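Local coordinates for protein fructosyl amine: oxygen oxidoreductase (Aspergillus fumigatus, PDB 3DJE) that catalyses the FAD-dependent, oxygen-consuming deglycation of fructosyl amino acids, and is captured here with a thioether analogue bound beside the flavin, at residues R262-E267 with C278-G283; A235-H240 with Q304-A309; V33-P38 with V176-G181; Y39-A44 with A163-A168. All blocks are in the same frame, centred on the assembly; numbering follows the deposited sequence. Where two conformers were deposited one is given.

Contact 1: residues R262-E267 with C278-G283; sequences RGFFFE and CDEHPG. With FSA (1-S-(carboxymethyl)-1-thio-beta-D-fructopyranose), chain D.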
# COMPACT_ATOMS: atom_id res chain seq x y z
N ARG A 262 13.70 8.77 7.70
CA ARG A 262 14.71 8.75 6.66
C ARG A 262 14.28 7.89 5.48
O ARG A 262 14.36 8.31 4.32
CB ARG A 262 16.05 8.23 7.20
CG ARG A 262 16.62 9.03 8.38
CD ARG A 262 17.15 10.38 7.91
NE ARG A 262 17.88 11.06 8.97
CZ ARG A 262 17.35 11.94 9.83
NH1 ARG A 262 16.08 12.28 9.75
NH2 ARG A 262 18.12 12.48 10.77
N GLY A 263 13.83 6.68 5.76
CA GLY A 263 13.53 5.75 4.69
C GLY A 263 13.81 4.30 5.05
O GLY A 263 14.12 3.96 6.20
N PHE A 264 13.71 3.45 4.04
CA PHE A 264 13.88 2.04 4.26
C PHE A 264 14.33 1.31 3.02
O PHE A 264 14.23 1.82 1.90
CB PHE A 264 12.59 1.41 4.82
CG PHE A 264 11.38 1.59 3.94
CD1 PHE A 264 11.04 0.63 2.97
CD2 PHE A 264 10.55 2.69 4.11
CE1 PHE A 264 9.89 0.78 2.18
CE2 PHE A 264 9.40 2.86 3.32
CZ PHE A 264 9.07 1.90 2.34
N PHE A 265 14.84 0.10 3.23
CA PHE A 265 15.25 -0.76 2.14
C PHE A 265 15.21 -2.23 2.56
O PHE A 265 15.07 -2.56 3.74
CB PHE A 265 16.62 -0.35 1.59
CG PHE A 265 17.72 -0.36 2.62
CD1 PHE A 265 18.36 -1.55 2.96
CD2 PHE A 265 18.14 0.83 3.23
CE1 PHE A 265 19.39 -1.57 3.90
CE2 PHE A 265 19.16 0.82 4.20
CZ PHE A 265 19.79 -0.38 4.52
N PHE A 266 15.39 -3.10 1.55
CA PHE A 266 15.22 -4.55 1.70
C PHE A 266 16.43 -5.28 1.12
O PHE A 266 17.18 -4.72 0.32
CB PHE A 266 14.02 -5.00 0.88
CG PHE A 266 12.71 -4.34 1.26
CD1 PHE A 266 11.81 -5.00 2.08
CD2 PHE A 266 12.38 -3.06 0.79
CE1 PHE A 266 10.58 -4.39 2.44
CE2 PHE A 266 11.17 -2.46 1.14
CZ PHE A 266 10.27 -3.14 1.96
N GLU A 267 16.57 -6.56 1.48
CA GLU A 267 17.50 -7.42 0.76
C GLU A 267 17.21 -7.42 -0.75
O GLU A 267 16.06 -7.21 -1.17
CB GLU A 267 17.48 -8.86 1.32
CG GLU A 267 16.20 -9.62 0.99
CD GLU A 267 16.28 -11.05 1.47
OE1 GLU A 267 17.21 -11.76 1.04
OE2 GLU A 267 15.42 -11.45 2.27
N CYS A 278 13.16 3.27 -0.38
CA CYS A 278 12.20 4.38 -0.30
C CYS A 278 12.73 5.45 0.64
O CYS A 278 13.16 5.14 1.75
CB CYS A 278 10.86 3.91 0.23
SG CYS A 278 9.98 2.79 -0.89
N ASP A 279 12.68 6.70 0.18
CA ASP A 279 12.88 7.87 1.05
C ASP A 279 11.58 8.17 1.79
O ASP A 279 10.55 8.37 1.15
CB ASP A 279 13.36 9.09 0.25
CG ASP A 279 12.40 9.48 -0.89
OD1 ASP A 279 12.03 8.61 -1.73
OD2 ASP A 279 12.02 10.68 -0.96
N GLU A 280 11.62 8.22 3.11
CA GLU A 280 10.40 8.51 3.87
C GLU A 280 10.08 10.01 3.93
O GLU A 280 10.97 10.85 4.05
CB GLU A 280 10.46 7.87 5.27
CG GLU A 280 9.19 8.02 6.14
CD GLU A 280 7.91 7.35 5.57
OE1 GLU A 280 8.00 6.54 4.62
OE2 GLU A 280 6.81 7.64 6.09
N HIS A 281 8.80 10.31 3.81
CA HIS A 281 8.27 11.67 3.84
C HIS A 281 6.75 11.59 3.94
O HIS A 281 6.19 10.50 3.78
CB HIS A 281 8.71 12.46 2.60
CG HIS A 281 8.36 11.81 1.30
ND1 HIS A 281 7.08 11.77 0.80
CD2 HIS A 281 9.13 11.15 0.40
CE1 HIS A 281 7.07 11.14 -0.36
NE2 HIS A 281 8.31 10.76 -0.63
N PRO A 282 6.08 12.71 4.29
CA PRO A 282 4.63 12.71 4.43
C PRO A 282 3.78 12.59 3.14
O PRO A 282 2.56 12.57 3.24
CB PRO A 282 4.33 14.03 5.16
CG PRO A 282 5.67 14.46 5.72
CD PRO A 282 6.65 14.02 4.70
N GLY A 283 4.43 12.49 1.98
CA GLY A 283 3.73 12.21 0.73
C GLY A 283 3.60 13.40 -0.20
O GLY A 283 3.75 14.56 0.23
OAB FSA D . 2.87 -0.60 6.61
CAL FSA D . 4.11 -0.69 6.72
OAA FSA D . 4.64 -1.42 7.59
CAH FSA D . 5.03 0.10 5.81
SAK FSA D . 4.16 1.21 4.76
C1 FSA D . 5.60 1.91 4.01
C2 FSA D . 5.30 3.29 3.41
O2 FSA D . 6.30 3.62 2.44
C3 FSA D . 5.26 4.37 4.49
O3 FSA D . 6.57 4.54 5.07
C4 FSA D . 4.72 5.70 3.95
O4 FSA D . 4.53 6.62 5.04
C5 FSA D . 3.38 5.52 3.23
O5 FSA D . 2.34 5.20 4.16
C6 FSA D . 3.51 4.43 2.18
O6 FSA D . 3.99 3.22 2.80
O HOH W 1 13.66 11.04 3.50

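Contact 2: residues A235-H240 with Q304-A309; sequences AWTLVH and QIPKEA. With FSA (1-S-(carboxymethyl)-1-thio-beta-D-fructopyranose), chain D.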
# COMPACT_ATOMS: atom_id res chain seq x y z
N ALA A 235 1.05 10.20 -2.87
CA ALA A 235 2.05 9.37 -3.51
C ALA A 235 3.38 9.35 -2.78
O ALA A 235 3.80 10.35 -2.17
CB ALA A 235 2.26 9.83 -4.94
N TRP A 236 4.05 8.20 -2.88
CA TRP A 236 5.39 8.00 -2.36
C TRP A 236 6.32 7.58 -3.49
O TRP A 236 5.88 7.36 -4.63
CB TRP A 236 5.39 7.02 -1.15
CG TRP A 236 4.81 7.73 0.04
CD1 TRP A 236 5.50 8.45 0.98
CD2 TRP A 236 3.42 7.88 0.36
NE1 TRP A 236 4.63 9.03 1.87
CE2 TRP A 236 3.35 8.69 1.52
CE3 TRP A 236 2.22 7.39 -0.20
CZ2 TRP A 236 2.13 9.03 2.13
CZ3 TRP A 236 1.00 7.73 0.41
CH2 TRP A 236 0.97 8.54 1.57
N THR A 237 7.61 7.50 -3.17
CA THR A 237 8.67 7.40 -4.13
C THR A 237 9.52 6.17 -3.83
O THR A 237 9.76 5.83 -2.67
CB THR A 237 9.54 8.69 -4.10
OG1 THR A 237 9.67 9.15 -2.74
CG2 THR A 237 8.86 9.78 -4.90
N LEU A 238 9.95 5.48 -4.88
CA LEU A 238 10.80 4.30 -4.73
C LEU A 238 11.81 4.21 -5.87
O LEU A 238 11.54 4.66 -7.00
CB LEU A 238 9.94 3.02 -4.66
CG LEU A 238 9.25 2.54 -5.95
CD1 LEU A 238 10.11 1.60 -6.80
CD2 LEU A 238 7.90 1.86 -5.63
N VAL A 239 12.96 3.62 -5.56
CA VAL A 239 13.99 3.34 -6.56
C VAL A 239 14.53 1.92 -6.35
O VAL A 239 14.37 1.36 -5.27
CB VAL A 239 15.19 4.35 -6.50
CG1 VAL A 239 14.69 5.78 -6.59
CG2 VAL A 239 16.06 4.13 -5.25
N HIS A 240 15.17 1.37 -7.38
CA HIS A 240 15.98 0.16 -7.26
C HIS A 240 17.44 0.49 -7.60
O HIS A 240 17.71 1.30 -8.49
CB HIS A 240 15.53 -0.90 -8.27
CG HIS A 240 14.14 -1.43 -8.04
ND1 HIS A 240 13.65 -2.52 -8.73
CD2 HIS A 240 13.15 -1.04 -7.19
CE1 HIS A 240 12.41 -2.77 -8.33
NE2 HIS A 240 12.09 -1.89 -7.40
N GLN A 304 9.43 7.72 -12.90
CA GLN A 304 10.56 8.52 -12.46
C GLN A 304 10.20 9.01 -11.07
O GLN A 304 9.07 8.87 -10.62
CB GLN A 304 10.79 9.76 -13.36
CG GLN A 304 11.12 9.50 -14.84
CD GLN A 304 12.40 8.71 -15.08
OE1 GLN A 304 13.22 8.52 -14.17
NE2 GLN A 304 12.58 8.24 -16.31
N ILE A 305 11.17 9.60 -10.38
CA ILE A 305 10.87 10.29 -9.13
C ILE A 305 11.40 11.73 -9.20
O ILE A 305 12.30 11.99 -10.00
CB ILE A 305 11.44 9.55 -7.89
CG1 ILE A 305 12.97 9.41 -7.97
CG2 ILE A 305 10.77 8.17 -7.76
CD1 ILE A 305 13.59 8.94 -6.67
N PRO A 306 10.85 12.64 -8.38
CA PRO A 306 11.41 14.01 -8.32
C PRO A 306 12.89 13.99 -7.94
O PRO A 306 13.31 13.14 -7.15
CB PRO A 306 10.60 14.67 -7.20
CG PRO A 306 9.28 13.92 -7.21
CD PRO A 306 9.69 12.50 -7.48
N LYS A 307 13.67 14.93 -8.48
CA LYS A 307 15.09 15.00 -8.14
C LYS A 307 15.32 15.18 -6.64
O LYS A 307 16.27 14.62 -6.09
CB LYS A 307 15.80 16.08 -8.95
CG LYS A 307 16.01 15.69 -10.42
CD LYS A 307 17.36 15.00 -10.65
CE LYS A 307 18.46 16.02 -10.93
NZ LYS A 307 19.76 15.39 -11.31
N GLU A 308 14.43 15.92 -5.97
CA GLU A 308 14.55 16.11 -4.52
C GLU A 308 14.43 14.76 -3.78
O GLU A 308 15.10 14.54 -2.76
CB GLU A 308 13.54 17.13 -4.00
CG GLU A 308 12.09 16.77 -4.23
CD GLU A 308 11.12 17.57 -3.39
OE1 GLU A 308 11.57 18.22 -2.40
OE2 GLU A 308 9.92 17.55 -3.71
N ALA A 309 13.59 13.87 -4.33
CA ALA A 309 13.44 12.51 -3.78
C ALA A 309 14.70 11.68 -3.96
O ALA A 309 15.14 10.99 -3.04
CB ALA A 309 12.22 11.81 -4.38
OAB FSA D . 2.87 -0.60 6.61
CAL FSA D . 4.11 -0.69 6.72
OAA FSA D . 4.64 -1.42 7.59
CAH FSA D . 5.03 0.10 5.81
SAK FSA D . 4.16 1.21 4.76
C1 FSA D . 5.60 1.91 4.01
C2 FSA D . 5.30 3.29 3.41
O2 FSA D . 6.30 3.62 2.44
C3 FSA D . 5.26 4.37 4.49
O3 FSA D . 6.57 4.54 5.07
C4 FSA D . 4.72 5.70 3.95
O4 FSA D . 4.53 6.62 5.04
C5 FSA D . 3.38 5.52 3.23
O5 FSA D . 2.34 5.20 4.16
C6 FSA D . 3.51 4.43 2.18
O6 FSA D . 3.99 3.22 2.80

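Contact 3: residues V33-P38 with V176-G181; sequences VTVLDP and VKFVTG. With FAD (flavin-adenine dinucleotide), chain C.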
# COMPACT_ATOMS: atom_id res chain seq x y z
N VAL A 33 -18.33 -13.42 -11.07
CA VAL A 33 -17.60 -12.21 -10.65
C VAL A 33 -16.77 -11.72 -11.82
O VAL A 33 -16.08 -12.51 -12.47
CB VAL A 33 -16.65 -12.54 -9.47
CG1 VAL A 33 -15.89 -11.28 -9.02
CG2 VAL A 33 -17.43 -13.17 -8.30
N THR A 34 -16.84 -10.41 -12.08
CA THR A 34 -16.02 -9.79 -13.12
C THR A 34 -15.19 -8.68 -12.50
O THR A 34 -15.70 -7.89 -11.70
CB THR A 34 -16.90 -9.21 -14.25
OG1 THR A 34 -17.68 -10.26 -14.83
CG2 THR A 34 -16.04 -8.60 -15.35
N VAL A 35 -13.92 -8.63 -12.86
CA VAL A 35 -13.03 -7.57 -12.38
C VAL A 35 -12.54 -6.75 -13.57
O VAL A 35 -12.08 -7.32 -14.57
CB VAL A 35 -11.80 -8.14 -11.61
CG1 VAL A 35 -10.97 -7.00 -10.99
CG2 VAL A 35 -12.24 -9.11 -10.51
N LEU A 36 -12.61 -5.42 -13.42
CA LEU A 36 -12.20 -4.48 -14.48
C LEU A 36 -10.99 -3.66 -14.06
O LEU A 36 -10.98 -3.07 -12.98
CB LEU A 36 -13.34 -3.49 -14.78
CG LEU A 36 -14.69 -4.07 -15.22
CD1 LEU A 36 -15.73 -2.95 -15.28
CD2 LEU A 36 -14.57 -4.78 -16.56
N ASP A 37 -9.98 -3.58 -14.92
CA ASP A 37 -8.80 -2.74 -14.63
C ASP A 37 -8.18 -2.26 -15.95
O ASP A 37 -8.09 -3.03 -16.88
CB ASP A 37 -7.79 -3.58 -13.83
CG ASP A 37 -6.75 -2.74 -13.10
OD1 ASP A 37 -5.92 -2.09 -13.78
OD2 ASP A 37 -6.76 -2.72 -11.85
N PRO A 38 -7.76 -0.97 -16.02
CA PRO A 38 -7.17 -0.41 -17.24
C PRO A 38 -5.77 -0.94 -17.57
O PRO A 38 -5.27 -0.69 -18.68
CB PRO A 38 -7.11 1.10 -16.94
CG PRO A 38 -7.06 1.21 -15.48
CD PRO A 38 -7.86 0.03 -14.95
N VAL A 176 -13.31 -16.44 -11.73
CA VAL A 176 -13.42 -14.98 -11.82
C VAL A 176 -12.93 -14.51 -13.20
O VAL A 176 -11.89 -14.97 -13.71
CB VAL A 176 -12.64 -14.27 -10.68
CG1 VAL A 176 -12.66 -12.73 -10.86
CG2 VAL A 176 -13.21 -14.67 -9.31
N LYS A 177 -13.71 -13.61 -13.79
CA LYS A 177 -13.41 -13.01 -15.08
C LYS A 177 -12.60 -11.75 -14.85
O LYS A 177 -13.03 -10.85 -14.14
CB LYS A 177 -14.72 -12.67 -15.79
CG LYS A 177 -15.61 -13.88 -16.07
CD LYS A 177 -17.10 -13.51 -16.13
CE LYS A 177 -17.79 -13.57 -14.76
NZ LYS A 177 -17.47 -14.80 -13.98
N PHE A 178 -11.40 -11.68 -15.43
CA PHE A 178 -10.61 -10.45 -15.39
C PHE A 178 -10.63 -9.81 -16.75
O PHE A 178 -10.17 -10.42 -17.73
CB PHE A 178 -9.16 -10.70 -14.97
CG PHE A 178 -8.99 -10.96 -13.50
CD1 PHE A 178 -8.48 -9.97 -12.64
CD2 PHE A 178 -9.33 -12.19 -12.96
CE1 PHE A 178 -8.32 -10.22 -11.27
CE2 PHE A 178 -9.18 -12.45 -11.59
CZ PHE A 178 -8.68 -11.47 -10.74
N VAL A 179 -11.14 -8.58 -16.81
CA VAL A 179 -11.16 -7.81 -18.05
C VAL A 179 -10.21 -6.63 -17.85
O VAL A 179 -10.52 -5.67 -17.15
CB VAL A 179 -12.59 -7.32 -18.41
CG1 VAL A 179 -12.56 -6.51 -19.71
CG2 VAL A 179 -13.56 -8.51 -18.50
N THR A 180 -9.03 -6.73 -18.46
CA THR A 180 -7.94 -5.83 -18.14
C THR A 180 -7.35 -5.18 -19.38
O THR A 180 -7.49 -5.71 -20.50
CB THR A 180 -6.80 -6.55 -17.40
OG1 THR A 180 -6.25 -7.57 -18.24
CG2 THR A 180 -7.29 -7.15 -16.08
N GLY A 181 -6.69 -4.05 -19.18
CA GLY A 181 -6.15 -3.30 -20.29
C GLY A 181 -7.06 -2.15 -20.66
O GLY A 181 -8.18 -2.03 -20.17
PA FAD C . -4.04 -0.49 -5.71
O1A FAD C . -3.37 -1.77 -5.41
O2A FAD C . -3.20 0.67 -6.13
O5B FAD C . -5.13 -0.86 -6.79
C5B FAD C . -5.93 0.13 -7.45
C4B FAD C . -6.36 -0.48 -8.79
O4B FAD C . -7.34 0.46 -9.29
C3B FAD C . -5.16 -0.43 -9.76
O3B FAD C . -4.82 -1.75 -10.23
C2B FAD C . -5.69 0.46 -10.89
O2B FAD C . -5.26 0.01 -12.21
C1B FAD C . -7.23 0.38 -10.68
N9A FAD C . -7.87 1.47 -11.46
C8A FAD C . -7.45 2.75 -11.63
N7A FAD C . -8.29 3.38 -12.47
C5A FAD C . -9.24 2.50 -12.84
C6A FAD C . -10.34 2.56 -13.69
N6A FAD C . -10.63 3.71 -14.35
N1A FAD C . -11.11 1.47 -13.84
C2A FAD C . -10.83 0.33 -13.20
N3A FAD C . -9.78 0.23 -12.38
C4A FAD C . -8.97 1.30 -12.19
N1 FAD C . 1.69 -1.36 2.48
C2 FAD C . 2.13 -2.34 3.36
O2 FAD C . 1.35 -3.07 3.96
N3 FAD C . 3.51 -2.49 3.56
C4 FAD C . 4.43 -1.68 2.92
O4 FAD C . 5.64 -1.85 3.12
C4X FAD C . 3.97 -0.68 2.05
N5 FAD C . 4.87 0.16 1.40
C5X FAD C . 4.41 1.02 0.41
C6 FAD C . 5.34 1.70 -0.37
C7 FAD C . 4.92 2.54 -1.39
C7M FAD C . 5.99 3.27 -2.21
C8 FAD C . 3.56 2.68 -1.67
C8M FAD C . 3.10 3.55 -2.86
C9 FAD C . 2.63 1.98 -0.89
C9A FAD C . 3.05 1.14 0.15
N10 FAD C . 2.13 0.44 0.96
C10 FAD C . 2.60 -0.53 1.84
C1' FAD C . 0.69 0.71 0.86
C2' FAD C . 0.03 -0.31 -0.07
O2' FAD C . 0.86 -0.53 -1.23
C3' FAD C . -1.35 0.20 -0.48
O3' FAD C . -2.05 0.67 0.69
C4' FAD C . -2.20 -0.89 -1.13
O4' FAD C . -1.46 -1.63 -2.10
C5' FAD C . -3.41 -0.23 -1.82
O5' FAD C . -4.25 -1.24 -2.38
P FAD C . -5.55 -0.83 -3.23
O1P FAD C . -6.38 0.11 -2.41
O2P FAD C . -6.12 -2.09 -3.74
O3P FAD C . -4.97 -0.01 -4.49
O HOH W 2 -16.79 -15.70 -11.17

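Contact 4: residues Y39-A44 with A163-A168; sequences YPVPSA and ALVAAA. With FAD (flavin-adenine dinucleotide), chain C.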
# COMPACT_ATOMS: atom_id res chain seq x y z
N TYR A 39 -5.16 -1.68 -16.64
CA TYR A 39 -3.85 -2.30 -16.88
C TYR A 39 -3.91 -3.83 -16.75
O TYR A 39 -4.71 -4.34 -15.98
CB TYR A 39 -2.81 -1.76 -15.89
CG TYR A 39 -2.46 -0.30 -16.08
CD1 TYR A 39 -1.28 0.08 -16.72
CD2 TYR A 39 -3.30 0.71 -15.60
CE1 TYR A 39 -0.96 1.43 -16.90
CE2 TYR A 39 -2.99 2.07 -15.78
CZ TYR A 39 -1.81 2.41 -16.43
OH TYR A 39 -1.49 3.74 -16.60
N PRO A 40 -3.04 -4.56 -17.48
CA PRO A 40 -2.98 -6.01 -17.25
C PRO A 40 -2.52 -6.30 -15.82
O PRO A 40 -1.80 -5.50 -15.24
CB PRO A 40 -1.90 -6.48 -18.24
CG PRO A 40 -1.62 -5.35 -19.15
CD PRO A 40 -2.06 -4.10 -18.48
N VAL A 41 -2.98 -7.41 -15.24
CA VAL A 41 -2.44 -7.84 -13.95
C VAL A 41 -0.98 -8.28 -14.16
O VAL A 41 -0.70 -9.09 -15.06
CB VAL A 41 -3.26 -9.02 -13.33
CG1 VAL A 41 -2.63 -9.53 -12.04
CG2 VAL A 41 -4.71 -8.59 -13.07
N PRO A 42 -0.04 -7.76 -13.35
CA PRO A 42 -0.20 -6.81 -12.24
C PRO A 42 -0.16 -5.37 -12.72
O PRO A 42 0.73 -4.99 -13.48
CB PRO A 42 1.00 -7.11 -11.34
CG PRO A 42 2.08 -7.58 -12.31
CD PRO A 42 1.37 -8.18 -13.52
N SER A 43 -1.13 -4.57 -12.29
CA SER A 43 -1.26 -3.23 -12.84
C SER A 43 -0.03 -2.37 -12.54
O SER A 43 0.45 -2.34 -11.41
CB SER A 43 -2.47 -2.54 -12.24
OG SER A 43 -2.47 -1.18 -12.61
N ALA A 44 0.42 -1.64 -13.56
CA ALA A 44 1.56 -0.72 -13.40
C ALA A 44 1.28 0.43 -12.44
O ALA A 44 2.23 1.02 -11.90
CB ALA A 44 2.01 -0.19 -14.73
N ALA A 163 2.83 -12.16 -5.12
CA ALA A 163 1.65 -12.53 -4.31
C ALA A 163 0.35 -12.05 -4.98
O ALA A 163 -0.67 -12.77 -5.01
CB ALA A 163 1.76 -11.95 -2.90
N LEU A 164 0.39 -10.82 -5.49
CA LEU A 164 -0.76 -10.23 -6.20
C LEU A 164 -1.14 -11.08 -7.42
O LEU A 164 -2.31 -11.42 -7.62
CB LEU A 164 -0.42 -8.79 -6.61
CG LEU A 164 -1.48 -8.00 -7.38
CD1 LEU A 164 -2.74 -7.82 -6.55
CD2 LEU A 164 -0.87 -6.63 -7.75
N VAL A 165 -0.14 -11.44 -8.22
CA VAL A 165 -0.33 -12.28 -9.40
C VAL A 165 -0.87 -13.66 -8.98
O VAL A 165 -1.83 -14.14 -9.56
CB VAL A 165 0.97 -12.39 -10.23
CG1 VAL A 165 0.84 -13.44 -11.33
CG2 VAL A 165 1.30 -11.03 -10.87
N ALA A 166 -0.29 -14.26 -7.94
CA ALA A 166 -0.75 -15.58 -7.49
C ALA A 166 -2.22 -15.52 -7.09
O ALA A 166 -3.00 -16.43 -7.41
CB ALA A 166 0.12 -16.09 -6.33
N ALA A 167 -2.60 -14.49 -6.34
CA ALA A 167 -3.99 -14.36 -5.89
C ALA A 167 -4.94 -14.15 -7.08
O ALA A 167 -6.02 -14.75 -7.11
CB ALA A 167 -4.12 -13.22 -4.90
N ALA A 168 -4.56 -13.30 -8.04
CA ALA A 168 -5.40 -13.08 -9.23
C ALA A 168 -5.57 -14.36 -10.05
O ALA A 168 -6.68 -14.69 -10.49
CB ALA A 168 -4.84 -11.97 -10.09
PA FAD C . -4.04 -0.49 -5.71
O1A FAD C . -3.37 -1.77 -5.41
O2A FAD C . -3.20 0.67 -6.13
O5B FAD C . -5.13 -0.86 -6.79
C5B FAD C . -5.93 0.13 -7.45
C4B FAD C . -6.36 -0.48 -8.79
O4B FAD C . -7.34 0.46 -9.29
C3B FAD C . -5.16 -0.43 -9.76
O3B FAD C . -4.82 -1.75 -10.23
C2B FAD C . -5.69 0.46 -10.89
O2B FAD C . -5.26 0.01 -12.21
C1B FAD C . -7.23 0.38 -10.68
N9A FAD C . -7.87 1.47 -11.46
C8A FAD C . -7.45 2.75 -11.63
N7A FAD C . -8.29 3.38 -12.47
C5A FAD C . -9.24 2.50 -12.84
C6A FAD C . -10.34 2.56 -13.69
N6A FAD C . -10.63 3.71 -14.35
N1A FAD C . -11.11 1.47 -13.84
C2A FAD C . -10.83 0.33 -13.20
N3A FAD C . -9.78 0.23 -12.38
C4A FAD C . -8.97 1.30 -12.19
N1 FAD C . 1.69 -1.36 2.48
C2 FAD C . 2.13 -2.34 3.36
O2 FAD C . 1.35 -3.07 3.96
N3 FAD C . 3.51 -2.49 3.56
C4 FAD C . 4.43 -1.68 2.92
O4 FAD C . 5.64 -1.85 3.12
C4X FAD C . 3.97 -0.68 2.05
N5 FAD C . 4.87 0.16 1.40
C5X FAD C . 4.41 1.02 0.41
C6 FAD C . 5.34 1.70 -0.37
C7 FAD C . 4.92 2.54 -1.39
C7M FAD C . 5.99 3.27 -2.21
C8 FAD C . 3.56 2.68 -1.67
C8M FAD C . 3.10 3.55 -2.86
C9 FAD C . 2.63 1.98 -0.89
C9A FAD C . 3.05 1.14 0.15
N10 FAD C . 2.13 0.44 0.96
C10 FAD C . 2.60 -0.53 1.84
C1' FAD C . 0.69 0.71 0.86
C2' FAD C . 0.03 -0.31 -0.07
O2' FAD C . 0.86 -0.53 -1.23
C3' FAD C . -1.35 0.20 -0.48
O3' FAD C . -2.05 0.67 0.69
C4' FAD C . -2.20 -0.89 -1.13
O4' FAD C . -1.46 -1.63 -2.10
C5' FAD C . -3.41 -0.23 -1.82
O5' FAD C . -4.25 -1.24 -2.38
P FAD C . -5.55 -0.83 -3.23
O1P FAD C . -6.38 0.11 -2.41
O2P FAD C . -6.12 -2.09 -3.74
O3P FAD C . -4.97 -0.01 -4.49

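Contact 1: residues R262-E267 with C278-G283
F264 and C278 face each other as an antiparallel hydrogen-bonded pair: F264 N donates to C278 O at 2.9 Å, and C278 N returns a bond of the same length to F264 O. Two residues along each strand, E280 N donates to R262 O at 3.0 Å, with the donor standing well above the carbonyl plane (54° out of it). Between these bonds the backbone of G263, at a positive phi of 146°, sets its CA only 3.0 Å from C278 O. E280 then turns its carboxylate to the ligand. CG is anti to the backbone N (chi1 -176°) and the chain bends at its second torsion. FSA O4 donates to E280 OE2 at 2.7 Å and FSA O3 to OE1 through a very short bond, one hydroxyl to each oxygen. The apolar part lies beside this grip. C278 CB sits over one face of the F264 ring, offset toward the rim and closest to CZ at 3.4 Å, a CH-pi contact, while SG approaches obliquely, 3.5 Å from the same F264 CZ. FSA O2 meets the ring at its edge, in plane, 3.3 Å from F264 CZ, and F258 stacks with this ring. R262 and G263 together form a classic beta bulge against strand 256-259. The whole is a beta hairpin lining the sugar side of the substrate pocket.

Contact 2: residues A235-H240 with Q304-A309
T237 and V239, on the long strand 232-242, pack against I305, P306 and A309 where the chain enters helix 307-320, P306 being the N-cap residue. T237 is at the centre. Its CG2 lies 3.8 Å from I305 CG2, the two side chains crossing at about a right angle, and meets P306 CD tip to tip at 3.8 Å; A309 CB, from the first turn of the helix, is 4.0 Å from the same T237 CG2. OG1 sits in the crowded position between the backbone N and the carbonyl carbon (chi1 38°), while CG2 is anti to the carbonyl carbon; the hydroxyl is hydrogen-bonded to D279 and H281. Farther along, V239 CG1 presses on I305 CD1 at 3.3 Å, tighter than usual for two methyl groups. W236, just before T237, serves the ligand instead: FSA C5 stands over the centre of its indole face, 3.6 Å from CE2, while H281 O accepts from NE1. The start of a helix and the turn leading into it thus pack on the back of the sheet strand that carries a substrate-pocket aromatic.

Contact 3: residues V33-P38 with V176-G181
D37 and T180 are neighbours in a parallel strand pair, and the D37 side chain can be followed from there to the cofactor. Its CB lies 4.2 Å from T180 CG2. CG stands anti to the backbone N (chi1 -162°), and beyond it the carboxylate spans the adenosine ribose: FAD O2B donates to D37 OD1 at 2.7 Å, and FAD O3B to D37 OD2, also at 2.7 Å. Each oxygen has a second donor in the backbone, Y39 N for OD1 and A14 N for OD2. An acidic residue at the end of the second strand, holding both ribose hydroxyls, is a hallmark of Rossmann-type dinucleotide folds, and A14 lies in a stretch matching their GxGxxG pattern. Strand 177-180 is the outermost strand of the parallel part of the FAD-binding sheet, beside strand 33-37. Backbone bonds join the two in turn; V179 N to V35 O is 2.7 Å and nearly straight (174° at the hydrogen), D37 N to V179 O is longer at 3.1 Å, and the last, from G181 N to D37 O, is weak. On the face carrying V35, its CB is 3.9 Å from F178 CD1, the two side chains lying side by side, and its CG2 is 3.7 Å from V176 CG1. On the other face L36 CD2 rests 3.7 Å from V179 CB.

Contact 4: residues Y39-A44 with A163-A168
P42 and V165 make the close-packed part of this contact. The two side chains meet at a slant, with P42 CG 3.8 Å and P42 CD 3.9 Å from V165 CG2, so one methyl of the valine rests against the end of the pyrrolidine ring. V41 reaches a different turn of the helix: its CG1, anti to the backbone N (chi1 176°), touches A168 CB at 3.8 Å. The peptide bond joining V41 to P42 is cis, and both side chains point toward helix 160-173. On the inner side P42 CB meets L164 CD2 more loosely, at 4.1 Å, and L164 goes on to touch T19 of helix 16-27. The outer side is looser still. V41 CG1 and V165 CG2 are 4.4 Å apart, and both residues are partly exposed, whereas P42, L164 and A168 are buried. The contact between the segments is purely apolar; polar work falls to the next residue of the loop, S43, whose OG donates to FAD O2B at 3.1 Å and itself accepts from I45 N. Such a loop, leaving the second strand of a Rossmann-type fold and passing along the dinucleotide, here lies against a helix on one side while binding the adenosine ribose with S43.

Contacts 1 and 2 are buried in the sheet that carries the substrate site, where strands 274-289 and 232-242 are neighbours; T237 with D279 and W236 with H281 link them directly, and both touch FSA. Contacts 3 and 4 belong to the FAD-binding part: contact 3 is only partly buried, at the sheet's edge, and contact 4 is mainly buried. They share the adenosine ribose and meet where F178 packs on A168, helix 160-173 leading into strand 177-180. Chemistry follows position: contacts 1 and 3 are strand pairings built on backbone hydrogen bonds, antiparallel and parallel respectively, whereas contact 2 packs the entry of a helix on a strand and contact 4 a loop on a helix, both through apolar side chains. The centres of contacts 1 and 3 lie about 32 Å apart.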